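Side-chain contacts in DMATS type aromatic prenyltransferase (Streptomyces coelicolor, PDB 6ZS0), which probably catalyses the transfer of a dimethylallyl group from dimethylallyl diphosphate to C5 of the indole ring of tryptophan: residues G11-R16 with L343-Y348; G40-R45 with P84-T89; W109-D114 with P146-Y151; G187-A192 with P253-H258; L207-L212 with A218-T223. One frame throughout, in Å; residues are numbered along the deposited sequence.

Contact 1 (G11-R16 with L343-Y348); sequences GGQLRR and LSSEAY
Gln13 and Ser345 carry this contact, and two hydrogen bonds join them. The hydroxyl OG of Ser345 donates to Gln13 OE1 at 2.6 Å. It lies in the carbonyl plane on a lone pair, with a C=O...donor angle of 132°. The other half of the amide answers in the reverse sense. Gln13 NE2 donates to the backbone O of Ser345 at 2.9 Å, with a nearly straight N-H...O angle of 162°. This acceptor lies close to the amide plane of Gln13, so both bonds lie near that plane. One residue thus meets the amide with a donor and an acceptor, and the flat group is fixed in rotation. NE2 has a second acceptor in Leu312 O, at the end of helix 303-312.

The torsions explain the reach. Gln13 CG stands anti to the carbonyl carbon (chi1 -71°), and the chain runs on extended from the helix to the loop.

Beyond the two bonds little touches. Ser345 CB lies 3.3 Å from Gln13 OE1, a consequence of the hydroxyl bond. The serine side chain also touches Phe9 and Thr10, on the same helix as Gln13. Both contact residues are buried, so the amide and the serine satisfy each other's polar groups inside the protein.

Helix 6-20 is tied in this way to the loop residue Ser345, beyond strand 338-344. Leu343 makes backbone hydrogen bonds with Phe66 of strand 64-70, where the last strand meets the first. The contact therefore sits at the closure of the ten-stranded antiparallel barrel of the ABBA fold.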
# COMPACT_ATOMS: atom_id res chain seq x y z
N GLY A 11 -5.09 -13.86 8.54
CA GLY A 11 -3.96 -14.78 8.79
C GLY A 11 -3.95 -15.91 7.80
O GLY A 11 -2.86 -16.23 7.27
N GLY A 12 -5.11 -16.49 7.51
CA GLY A 12 -5.27 -17.52 6.49
C GLY A 12 -4.84 -16.98 5.15
O GLY A 12 -4.11 -17.67 4.42
N GLN A 13 -5.24 -15.75 4.83
CA GLN A 13 -4.85 -15.10 3.56
C GLN A 13 -3.33 -14.92 3.53
O GLN A 13 -2.74 -15.18 2.50
CB GLN A 13 -5.59 -13.78 3.38
CG GLN A 13 -7.07 -13.97 3.08
CD GLN A 13 -7.82 -12.67 2.98
OE1 GLN A 13 -7.59 -11.75 3.76
NE2 GLN A 13 -8.64 -12.57 1.94
N LEU A 14 -2.73 -14.45 4.63
CA LEU A 14 -1.27 -14.21 4.67
C LEU A 14 -0.56 -15.54 4.40
O LEU A 14 0.38 -15.56 3.60
CB LEU A 14 -0.88 -13.60 6.01
CG LEU A 14 0.61 -13.26 6.16
CD1 LEU A 14 0.82 -12.10 7.13
CD2 LEU A 14 1.42 -14.48 6.60
N ARG A 15 -1.02 -16.61 5.02
CA ARG A 15 -0.38 -17.94 4.90
C ARG A 15 -0.46 -18.44 3.46
O ARG A 15 0.58 -18.92 2.93
CB ARG A 15 -1.02 -18.93 5.85
CG ARG A 15 -0.70 -18.67 7.31
CD ARG A 15 -1.47 -19.65 8.18
NE ARG A 15 -1.33 -19.31 9.59
CZ ARG A 15 -0.31 -19.67 10.36
NH1 ARG A 15 -0.27 -19.31 11.64
NH2 ARG A 15 0.66 -20.42 9.86
N ARG A 16 -1.65 -18.37 2.86
CA ARG A 16 -1.86 -18.92 1.49
C ARG A 16 -1.11 -18.05 0.49
O ARG A 16 -0.45 -18.60 -0.40
CB ARG A 16 -3.35 -19.05 1.17
CG ARG A 16 -4.08 -20.04 2.06
CD ARG A 16 -5.51 -20.26 1.62
NE ARG A 16 -6.25 -19.00 1.54
CZ ARG A 16 -6.97 -18.48 2.52
NH1 ARG A 16 -7.07 -19.10 3.68
NH2 ARG A 16 -7.60 -17.33 2.33
N LEU A 343 -3.78 -6.10 -3.35
CA LEU A 343 -4.82 -7.15 -3.25
C LEU A 343 -5.67 -6.93 -2.01
O LEU A 343 -5.12 -6.90 -0.88
CB LEU A 343 -4.15 -8.52 -3.24
CG LEU A 343 -3.23 -8.79 -4.43
CD1 LEU A 343 -2.49 -10.12 -4.28
CD2 LEU A 343 -3.96 -8.71 -5.75
N SER A 344 -6.97 -6.83 -2.22
CA SER A 344 -7.96 -6.54 -1.17
C SER A 344 -8.21 -7.80 -0.34
O SER A 344 -8.43 -8.86 -0.91
CB SER A 344 -9.24 -6.04 -1.81
OG SER A 344 -9.02 -4.79 -2.48
N SER A 345 -8.27 -7.68 0.98
CA SER A 345 -8.62 -8.81 1.86
C SER A 345 -10.11 -9.15 1.74
O SER A 345 -10.46 -10.32 1.72
CB SER A 345 -8.21 -8.50 3.28
OG SER A 345 -8.80 -9.43 4.16
N GLU A 346 -10.99 -8.16 1.67
CA GLU A 346 -12.46 -8.33 1.53
C GLU A 346 -13.01 -9.19 2.67
O GLU A 346 -13.92 -9.99 2.46
CB GLU A 346 -12.76 -8.80 0.10
CG GLU A 346 -12.43 -7.70 -0.92
CD GLU A 346 -13.06 -7.77 -2.29
OE1 GLU A 346 -13.87 -8.67 -2.51
OE2 GLU A 346 -12.73 -6.92 -3.14
N ALA A 347 -12.55 -8.94 3.89
CA ALA A 347 -13.04 -9.64 5.09
C ALA A 347 -14.51 -9.28 5.34
O ALA A 347 -15.16 -10.04 6.10
CB ALA A 347 -12.21 -9.27 6.29
N TYR A 348 -14.99 -8.15 4.81
CA TYR A 348 -16.36 -7.65 5.05
C TYR A 348 -17.15 -7.66 3.74
O TYR A 348 -18.17 -6.99 3.68
CB TYR A 348 -16.27 -6.29 5.73
CG TYR A 348 -15.68 -6.36 7.10
CD1 TYR A 348 -16.36 -7.01 8.14
CD2 TYR A 348 -14.44 -5.83 7.38
CE1 TYR A 348 -15.81 -7.09 9.41
CE2 TYR A 348 -13.89 -5.89 8.65
CZ TYR A 348 -14.58 -6.52 9.67
OH TYR A 348 -14.02 -6.60 10.91

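Contact 2 (G40-R45 with P84-T89); sequences GPVAQR and PGCGAT
Val42 has the most surface buried here, and it lies against the backbone and side chain of Cys86. Its CG2 faces Cys86 CB at 4.3 Å, an ordinary apolar contact. A chi1 of -55° aims the other methyl, CG1, at the turn. There it comes 3.1 Å from Cys86 O. That distance is short, and because Val42 and Cys86 each have two conformers its exact value is doubtful.

Cys86 offers its CB to the valine from the side, and its side chain also touches Pro52, Thr55 and Pro63. The residue is the second of a type II beta turn running from Gly85 to Ala88, closed by Ala88 N to Gly85 O at 3.1 Å.

Gly87 follows at the third position of the turn, with a positive phi of 84°. Its CA lies 3.9 Å from Val42 CG1, so the methyl group rests on bare backbone.

A water adds a polar link. It can donate to Cys86 O at 2.8 Å, though other acceptors compete for its protons. It accepts a weak bond from Val42 N at 3.5 Å.

No direct hydrogen bond joins the two segments. They are held by a valine packed on backbone and on Cys86 CB, and by a water bridge that is weak at Val42 N.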
# COMPACT_ATOMS: atom_id res chain seq x y z
N GLY A 40 -3.36 -6.41 17.19
CA GLY A 40 -3.69 -6.32 18.62
C GLY A 40 -5.12 -6.78 18.88
O GLY A 40 -5.55 -7.80 18.35
N PRO A 41 -5.90 -6.05 19.69
CA PRO A 41 -7.19 -6.55 20.17
C PRO A 41 -8.15 -6.95 19.06
O PRO A 41 -8.90 -7.95 19.21
CB PRO A 41 -7.71 -5.34 20.94
CG PRO A 41 -6.46 -4.75 21.50
CD PRO A 41 -5.56 -4.75 20.29
N VAL A 42 -8.15 -6.22 17.93
CA VAL A 42 -9.16 -6.45 16.86
C VAL A 42 -8.89 -7.77 16.14
O VAL A 42 -9.79 -8.21 15.43
CB VAL A 42 -9.27 -5.30 15.84
CG1 VAL A 42 -9.56 -3.98 16.51
CG2 VAL A 42 -8.06 -5.19 14.93
N ALA A 43 -7.71 -8.40 16.31
CA ALA A 43 -7.44 -9.71 15.67
C ALA A 43 -8.52 -10.70 16.12
O ALA A 43 -8.88 -11.59 15.35
CB ALA A 43 -6.06 -10.22 15.98
N GLN A 44 -9.01 -10.55 17.35
CA GLN A 44 -9.98 -11.48 17.97
C GLN A 44 -11.41 -11.08 17.60
O GLN A 44 -12.35 -11.78 18.01
CB GLN A 44 -9.77 -11.53 19.48
CG GLN A 44 -8.51 -12.28 19.87
CD GLN A 44 -8.84 -13.65 20.42
OE1 GLN A 44 -8.99 -14.63 19.67
NE2 GLN A 44 -9.01 -13.73 21.73
N ARG A 45 -11.60 -10.01 16.82
CA ARG A 45 -12.96 -9.51 16.50
C ARG A 45 -13.64 -10.47 15.54
O ARG A 45 -13.14 -10.71 14.46
CB ARG A 45 -12.88 -8.13 15.87
CG ARG A 45 -14.22 -7.41 15.83
CD ARG A 45 -14.08 -6.07 15.14
NE ARG A 45 -15.36 -5.38 15.01
CZ ARG A 45 -15.93 -4.63 15.95
NH1 ARG A 45 -15.34 -4.47 17.12
NH2 ARG A 45 -17.10 -4.05 15.71
N PRO A 84 -2.43 -0.74 12.88
CA PRO A 84 -2.40 -1.38 14.20
C PRO A 84 -3.35 -0.75 15.21
O PRO A 84 -3.85 -1.44 16.11
CB PRO A 84 -0.95 -1.24 14.64
CG PRO A 84 -0.19 -0.93 13.43
CD PRO A 84 -1.13 -0.19 12.50
N GLY A 85 -3.70 0.51 15.02
CA GLY A 85 -4.56 1.23 15.97
C GLY A 85 -6.03 1.14 15.61
O GLY A 85 -6.83 1.88 16.15
N CYS A 86 -6.36 0.24 14.69
CA CYS A 86 -7.73 -0.07 14.28
C CYS A 86 -8.56 -0.43 15.53
O CYS A 86 -8.06 -1.22 16.35
CB CYS A 86 -7.71 -1.25 13.33
SG CYS A 86 -9.36 -1.61 12.72
N GLY A 87 -9.76 0.11 15.68
CA GLY A 87 -10.57 -0.22 16.88
C GLY A 87 -10.23 0.63 18.10
O GLY A 87 -10.86 0.39 19.15
N ALA A 88 -9.29 1.58 18.03
CA ALA A 88 -9.18 2.65 19.05
C ALA A 88 -10.43 3.53 18.98
O ALA A 88 -11.05 3.63 17.91
CB ALA A 88 -7.90 3.43 18.89
N THR A 89 -10.79 4.19 20.08
CA THR A 89 -12.04 4.98 20.18
C THR A 89 -11.82 6.40 19.65
O THR A 89 -12.81 7.15 19.55
CB THR A 89 -12.59 4.99 21.61
OG1 THR A 89 -11.57 5.42 22.52
CG2 THR A 89 -13.05 3.61 22.02
O HOH W 1 -6.42 -3.28 17.41

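Contact 3 (W109-D114 with P146-Y151); sequences WHFTTD and PGVKVY
Val148, whose side chain packs on Phe111, is held in its strand by a backbone hydrogen bond to Leu195. No hydrogen bond crosses between the two segments themselves. The setting is the ABBA barrel: strand 147-152 is one of its antiparallel strands, and helix 91-109 belongs to the helical layer outside it. The contact joins the end of that helix, and the loop after it, to the start of the strand.

Phe111 lies face-on to the valine. Val148 CB is 4.1 Å above the ring plane, displaced toward the rim. CG2 meets Phe111 CE1 at 3.7 Å, and CG1 meets CZ at 4.0 Å. The ring gets there because CG sits between the backbone N and the carbonyl carbon, the crowded position (chi1 58°). It also touches Met105 and Ala106 of helix 91-109 and Leu195 of strand 191-195, so it fills the seam between helix and sheet.

Trp109 and Pro146 make the second half of the contact. The two side chains cross at about a right angle, and the proline ring stands over the indole face. Its CG meets Trp109 CH2 and CZ3, each at 3.6 Å. Its CD makes a CH-pi contact, 3.4 Å from the centroid of the Trp109 six-membered ring and only 11° off the ring normal.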
# COMPACT_ATOMS: atom_id res chain seq x y z
N TRP A 109 13.34 -6.49 16.29
CA TRP A 109 14.31 -6.57 15.15
C TRP A 109 15.40 -5.49 15.22
O TRP A 109 16.35 -5.57 14.44
CB TRP A 109 13.57 -6.54 13.82
CG TRP A 109 12.65 -7.70 13.67
CD1 TRP A 109 12.99 -9.02 13.76
CD2 TRP A 109 11.23 -7.66 13.42
NE1 TRP A 109 11.88 -9.80 13.60
CE2 TRP A 109 10.79 -9.01 13.39
CE3 TRP A 109 10.30 -6.64 13.24
CZ2 TRP A 109 9.45 -9.34 13.17
CZ3 TRP A 109 8.98 -6.97 13.02
CH2 TRP A 109 8.56 -8.30 12.99
N HIS A 110 15.27 -4.53 16.13
CA HIS A 110 16.32 -3.54 16.46
C HIS A 110 16.64 -2.66 15.24
O HIS A 110 17.79 -2.16 15.17
CB HIS A 110 17.57 -4.27 17.02
CG HIS A 110 17.26 -5.50 17.83
ND1 HIS A 110 16.81 -5.44 19.14
CD2 HIS A 110 17.35 -6.81 17.52
CE1 HIS A 110 16.63 -6.67 19.59
NE2 HIS A 110 16.95 -7.53 18.62
N PHE A 111 15.66 -2.42 14.34
CA PHE A 111 15.77 -1.37 13.30
C PHE A 111 15.78 -0.01 14.01
O PHE A 111 15.35 0.11 15.18
CB PHE A 111 14.71 -1.49 12.20
CG PHE A 111 13.27 -1.44 12.65
CD1 PHE A 111 12.55 -2.61 12.80
CD2 PHE A 111 12.64 -0.23 12.88
CE1 PHE A 111 11.23 -2.57 13.21
CE2 PHE A 111 11.32 -0.21 13.30
CZ PHE A 111 10.62 -1.38 13.47
N THR A 112 16.33 1.00 13.36
CA THR A 112 16.47 2.36 13.93
C THR A 112 15.16 3.12 13.70
O THR A 112 14.59 3.01 12.59
CB THR A 112 17.73 3.04 13.37
OG1 THR A 112 18.83 2.40 14.02
CG2 THR A 112 17.76 4.53 13.58
N THR A 113 14.70 3.84 14.71
CA THR A 113 13.43 4.63 14.67
C THR A 113 13.72 6.13 14.83
O THR A 113 12.77 6.86 15.02
CB THR A 113 12.45 4.16 15.74
OG1 THR A 113 13.11 4.26 17.01
CG2 THR A 113 11.96 2.74 15.50
N ASP A 114 14.99 6.54 14.78
CA ASP A 114 15.39 7.97 14.92
C ASP A 114 14.67 8.82 13.86
O ASP A 114 14.23 9.90 14.20
CB ASP A 114 16.90 8.18 14.80
CG ASP A 114 17.70 7.73 16.01
OD1 ASP A 114 17.08 7.37 17.05
OD2 ASP A 114 18.94 7.74 15.92
N PRO A 146 11.42 -8.82 8.70
CA PRO A 146 10.76 -8.09 7.61
C PRO A 146 11.34 -6.70 7.40
O PRO A 146 12.02 -6.19 8.27
CB PRO A 146 9.32 -8.01 8.12
CG PRO A 146 9.49 -7.79 9.58
CD PRO A 146 10.70 -8.65 9.97
N GLY A 147 11.07 -6.12 6.23
CA GLY A 147 11.25 -4.68 6.03
C GLY A 147 10.06 -3.99 6.64
O GLY A 147 8.97 -4.56 6.55
N VAL A 148 10.27 -2.86 7.29
CA VAL A 148 9.18 -2.09 7.95
C VAL A 148 9.08 -0.71 7.31
O VAL A 148 10.07 -0.00 7.24
CB VAL A 148 9.40 -2.02 9.46
CG1 VAL A 148 8.37 -1.14 10.15
CG2 VAL A 148 9.42 -3.41 10.08
N LYS A 149 7.88 -0.34 6.87
CA LYS A 149 7.57 0.96 6.29
C LYS A 149 6.43 1.55 7.11
O LYS A 149 5.50 0.79 7.38
CB LYS A 149 7.14 0.78 4.84
CG LYS A 149 7.07 2.03 3.99
CD LYS A 149 6.96 1.73 2.51
CE LYS A 149 7.75 0.51 2.11
NZ LYS A 149 7.95 0.44 0.64
N VAL A 150 6.54 2.80 7.51
CA VAL A 150 5.47 3.51 8.26
C VAL A 150 4.88 4.60 7.38
O VAL A 150 5.65 5.37 6.82
CB VAL A 150 6.05 4.08 9.56
CG1 VAL A 150 5.01 4.82 10.35
CG2 VAL A 150 6.64 2.95 10.37
N TYR A 151 3.54 4.67 7.33
CA TYR A 151 2.74 5.65 6.56
C TYR A 151 2.09 6.62 7.54
O TYR A 151 1.44 6.17 8.47
CB TYR A 151 1.68 4.95 5.74
CG TYR A 151 2.20 4.15 4.59
CD1 TYR A 151 2.71 2.88 4.79
CD2 TYR A 151 2.19 4.67 3.31
CE1 TYR A 151 3.20 2.14 3.72
CE2 TYR A 151 2.69 3.94 2.24
CZ TYR A 151 3.19 2.68 2.45
OH TYR A 151 3.65 1.94 1.39

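Contact 4 (G187-A192 with P253-H258); sequences GYPFLA and PAQSCH
Gln255 reaches across to Pro189 and Phe190 within the ABBA barrel. Its strand, 254-260, and strand 191-195, on which the segment 187-192 lies, are not neighbours in the sheet. Strand 202-209 runs between them, so the contact spans three strands and is made by side chains alone.

The tight part is at the end of the glutamine. A chi1 of -64° swings CG to the side of the backbone N, and the chain continues extended toward Pro189 and Phe190. OE1 is then wedged between Pro189 CG, at 3.6 Å, and the edge of the Phe190 ring. The proline is buried, and it and the glutamine slide past each other in opposite directions.

The open side is that of the amide and the aromatic ring, since Gln255 and Phe190 are both partly exposed. Their planes are 28° apart, but OE1 meets the ring at its edge, so this is not a stack. Phe190 has other rings around it: it meets Tyr206 edge-to-face and also touches Trp135. This aromatic cluster is on the inner side of the barrel. In this family that interior holds the substrates, so the partly exposed side probably faces the reaction chamber.

Successive residues of strand 254-260 alternate in direction. Ser256 points the other way from Gln255. Its OG is hydrogen-bonded to His258 NE2 at 2.8 Å, where either could be the donor, and also to His209 NE2 of strand 202-209.

At the ring itself, Gln255 OE1 comes in at the edge, in plane, 3.5 Å from Phe190 CE2 and 3.7 Å from CD2.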
# COMPACT_ATOMS: atom_id res chain seq x y z
N GLY A 187 -2.94 17.08 -3.75
CA GLY A 187 -2.90 16.68 -2.34
C GLY A 187 -1.72 15.79 -2.05
O GLY A 187 -1.01 15.36 -3.00
N TYR A 188 -1.46 15.56 -0.77
CA TYR A 188 -0.31 14.80 -0.24
C TYR A 188 -0.87 13.74 0.68
O TYR A 188 -0.93 13.95 1.90
CB TYR A 188 0.66 15.74 0.48
CG TYR A 188 1.16 16.85 -0.39
CD1 TYR A 188 2.23 16.65 -1.25
CD2 TYR A 188 0.51 18.06 -0.42
CE1 TYR A 188 2.66 17.65 -2.10
CE2 TYR A 188 0.93 19.08 -1.25
CZ TYR A 188 2.00 18.87 -2.11
OH TYR A 188 2.42 19.87 -2.95
N PRO A 189 -1.37 12.61 0.15
CA PRO A 189 -2.11 11.66 1.00
C PRO A 189 -1.24 10.93 2.03
O PRO A 189 -1.78 10.57 3.05
CB PRO A 189 -2.78 10.69 0.04
CG PRO A 189 -2.01 10.83 -1.26
CD PRO A 189 -1.40 12.23 -1.28
N PHE A 190 0.04 10.75 1.78
CA PHE A 190 0.93 9.99 2.70
C PHE A 190 2.33 10.54 2.65
O PHE A 190 2.78 10.97 1.55
CB PHE A 190 1.04 8.52 2.30
CG PHE A 190 -0.28 7.81 2.14
CD1 PHE A 190 -0.98 7.38 3.24
CD2 PHE A 190 -0.78 7.52 0.89
CE1 PHE A 190 -2.20 6.74 3.10
CE2 PHE A 190 -2.01 6.89 0.74
CZ PHE A 190 -2.72 6.50 1.85
N LEU A 191 3.01 10.52 3.79
CA LEU A 191 4.47 10.47 3.82
C LEU A 191 4.88 9.17 4.49
O LEU A 191 4.29 8.83 5.56
CB LEU A 191 5.01 11.68 4.56
CG LEU A 191 6.53 11.82 4.54
CD1 LEU A 191 6.89 13.29 4.42
CD2 LEU A 191 7.15 11.21 5.78
N ALA A 192 5.81 8.45 3.90
CA ALA A 192 6.22 7.14 4.42
C ALA A 192 7.74 7.10 4.65
O ALA A 192 8.50 7.80 3.98
CB ALA A 192 5.78 6.06 3.50
N PRO A 253 -8.83 9.16 -7.42
CA PRO A 253 -7.57 9.71 -7.92
C PRO A 253 -6.45 8.67 -8.03
O PRO A 253 -6.37 7.71 -7.26
CB PRO A 253 -7.23 10.79 -6.86
CG PRO A 253 -8.52 11.08 -6.15
CD PRO A 253 -9.26 9.76 -6.17
N ALA A 254 -5.60 8.82 -9.03
CA ALA A 254 -4.32 8.14 -9.15
C ALA A 254 -3.39 8.74 -8.10
O ALA A 254 -3.67 9.84 -7.60
CB ALA A 254 -3.74 8.21 -10.54
N GLN A 255 -2.31 8.05 -7.81
CA GLN A 255 -1.29 8.55 -6.86
C GLN A 255 0.07 8.34 -7.48
O GLN A 255 0.25 7.40 -8.30
CB GLN A 255 -1.39 7.87 -5.49
CG GLN A 255 -2.69 8.18 -4.78
CD GLN A 255 -2.72 7.60 -3.39
OE1 GLN A 255 -1.69 7.51 -2.71
NE2 GLN A 255 -3.92 7.29 -2.93
N SER A 256 1.02 9.18 -7.08
CA SER A 256 2.44 8.93 -7.36
C SER A 256 3.20 8.93 -6.04
O SER A 256 2.73 9.59 -5.09
CB SER A 256 3.03 9.92 -8.36
OG SER A 256 2.95 11.25 -7.86
N CYS A 257 4.31 8.24 -6.00
CA CYS A 257 5.23 8.20 -4.85
C CYS A 257 6.62 8.67 -5.35
O CYS A 257 7.01 8.22 -6.44
CB CYS A 257 5.28 6.77 -4.32
SG CYS A 257 6.53 6.48 -3.05
N HIS A 258 7.30 9.50 -4.58
CA HIS A 258 8.64 10.04 -4.92
C HIS A 258 9.56 9.71 -3.76
O HIS A 258 9.26 10.18 -2.63
CB HIS A 258 8.52 11.55 -5.20
CG HIS A 258 7.44 11.81 -6.20
ND1 HIS A 258 7.71 11.98 -7.53
CD2 HIS A 258 6.09 11.83 -6.07
CE1 HIS A 258 6.58 12.13 -8.19
NE2 HIS A 258 5.56 12.03 -7.31

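Contact 5 (L207-L212 with A218-T223); sequences LRHDNL and ARLSRT
The imidazole of His209 has Leu220 over one face. Leu220 CD1 stands 3.8 Å above the ring plane, displaced toward the rim. It makes a CH-pi contact, 4.0 Å from the ring centroid and 19° off the normal. The other branch of the leucine, CD2, reaches His209 CE1 at 3.4 Å. CD1 thus covers the face, while CD2 overhangs the rim beside CE1. The polar end of the imidazole is engaged elsewhere: NE2 is hydrogen-bonded to Ser256 OG of the neighbouring strand. That bond and the leucine together limit how the ring can turn.

The two side chains come from opposite directions. With chi1 at -67°, Leu220 CG points away from its own carbonyl carbon, and this sends the fork of the side chain toward the histidine.

Leu212 adds a lesser contact. Its CD1 meets Leu220 CD1 at 4.2 Å, so this one methyl group of Leu220 touches both the imidazole and a second leucine. All three residues are buried. The contact is apolar, with no hydrogen bond between the segments.

The packing closes a short excursion of the chain. After strand 202-209 the chain turns through helix 214-217 and comes back in the loop before helix 229-240. Leu220 also touches Phe271 of strand 270-275. Leu212 lies on Ala254 and Leu273, and on Phe236 of helix 229-240. The loop is therefore laid against the outer side of three successive barrel strands, 202-209, 254-260 and 270-275, beside helix 229-240.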
# COMPACT_ATOMS: atom_id res chain seq x y z
N LEU A 207 1.71 11.81 -3.79
CA LEU A 207 0.87 12.88 -4.34
C LEU A 207 -0.42 12.26 -4.87
O LEU A 207 -0.34 11.19 -5.49
CB LEU A 207 1.60 13.59 -5.49
CG LEU A 207 2.58 14.70 -5.11
CD1 LEU A 207 3.61 14.23 -4.14
CD2 LEU A 207 3.27 15.24 -6.35
N ARG A 208 -1.52 12.96 -4.69
CA ARG A 208 -2.83 12.65 -5.32
C ARG A 208 -2.87 13.34 -6.69
O ARG A 208 -2.42 14.51 -6.77
CB ARG A 208 -3.95 13.16 -4.42
CG ARG A 208 -5.31 12.53 -4.68
CD ARG A 208 -6.36 13.03 -3.68
NE ARG A 208 -5.76 13.66 -2.51
CZ ARG A 208 -5.65 13.13 -1.28
NH1 ARG A 208 -5.03 13.82 -0.34
NH2 ARG A 208 -6.13 11.93 -1.00
N HIS A 209 -3.42 12.68 -7.70
CA HIS A 209 -3.54 13.28 -9.06
C HIS A 209 -4.97 13.09 -9.53
O HIS A 209 -5.34 11.98 -9.88
CB HIS A 209 -2.53 12.67 -10.03
CG HIS A 209 -1.12 12.86 -9.61
ND1 HIS A 209 -0.47 14.09 -9.67
CD2 HIS A 209 -0.22 11.98 -9.09
CE1 HIS A 209 0.74 13.95 -9.20
NE2 HIS A 209 0.92 12.68 -8.83
N ASP A 210 -5.77 14.13 -9.47
CA ASP A 210 -7.16 14.10 -9.96
C ASP A 210 -7.17 14.20 -11.49
O ASP A 210 -6.41 15.04 -12.04
CB ASP A 210 -7.95 15.23 -9.33
CG ASP A 210 -8.01 15.21 -7.81
OD1 ASP A 210 -7.65 14.20 -7.21
OD2 ASP A 210 -8.43 16.25 -7.24
N ASN A 211 -8.00 13.39 -12.13
CA ASN A 211 -8.27 13.40 -13.59
C ASN A 211 -6.93 13.30 -14.32
O ASN A 211 -6.65 14.07 -15.27
CB ASN A 211 -9.05 14.65 -14.01
CG ASN A 211 -10.34 14.79 -13.22
OD1 ASN A 211 -11.11 13.83 -13.10
ND2 ASN A 211 -10.57 15.96 -12.68
N LEU A 212 -6.08 12.40 -13.86
CA LEU A 212 -4.75 12.23 -14.51
C LEU A 212 -4.91 11.76 -15.95
O LEU A 212 -5.76 10.91 -16.24
CB LEU A 212 -3.92 11.22 -13.71
CG LEU A 212 -2.46 11.04 -14.12
CD1 LEU A 212 -1.61 12.29 -13.93
CD2 LEU A 212 -1.87 9.90 -13.34
N ALA A 218 3.25 10.92 -17.74
CA ALA A 218 4.60 10.87 -18.37
C ALA A 218 5.51 12.00 -17.85
O ALA A 218 6.74 11.85 -17.96
CB ALA A 218 4.43 10.95 -19.86
N ARG A 219 4.96 13.09 -17.31
CA ARG A 219 5.74 14.27 -16.84
C ARG A 219 5.90 14.30 -15.31
O ARG A 219 6.51 15.26 -14.83
CB ARG A 219 5.09 15.54 -17.40
CG ARG A 219 5.31 15.71 -18.89
CD ARG A 219 4.73 16.98 -19.47
NE ARG A 219 3.28 16.86 -19.65
CZ ARG A 219 2.36 17.40 -18.85
NH1 ARG A 219 1.08 17.21 -19.12
NH2 ARG A 219 2.71 18.11 -17.79
N LEU A 220 5.43 13.31 -14.56
CA LEU A 220 5.53 13.36 -13.07
C LEU A 220 6.94 13.02 -12.58
O LEU A 220 7.25 13.34 -11.39
CB LEU A 220 4.52 12.39 -12.47
CG LEU A 220 3.07 12.76 -12.69
CD1 LEU A 220 2.19 11.62 -12.25
CD2 LEU A 220 2.71 14.05 -11.95
N SER A 221 7.72 12.33 -13.41
CA SER A 221 9.07 11.85 -13.06
C SER A 221 10.08 12.26 -14.12
O SER A 221 9.66 12.57 -15.26
CB SER A 221 9.06 10.37 -12.88
OG SER A 221 8.95 9.71 -14.13
N ARG A 222 11.36 12.25 -13.75
CA ARG A 222 12.51 12.41 -14.66
C ARG A 222 13.19 11.04 -14.82
O ARG A 222 13.00 10.16 -13.95
CB ARG A 222 13.47 13.48 -14.12
N THR A 223 13.92 10.86 -15.92
CA THR A 223 14.70 9.64 -16.29
C THR A 223 15.44 9.05 -15.08
O THR A 223 15.41 7.80 -14.92
CB THR A 223 15.66 9.98 -17.44
OG1 THR A 223 16.43 8.81 -17.71
CG2 THR A 223 16.58 11.15 -17.14

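Contacts 1, 3, 4 and 5 all reach the one barrel sheet; contact 2 joins loops at its rim. Contact 1 joins an early helix to the last barrel strand, and the other four fall between its segments. Contacts 2, 3 and 4 follow in series, while contact 5 lies within the span of contact 4. The centres of contacts 4 and 5 are about 10 Å apart, and strand 202-209 of contact 5 lies between the two strands of contact 4. Contacts 3 and 4 touch where strands 147-152 and 191-195 pair. Contacts 2 and 5 are farthest apart, about 35 Å between centres. Contacts 3 and 5 pack helix and loop outside the barrel; contact 4 lies inside, where the family binds substrates.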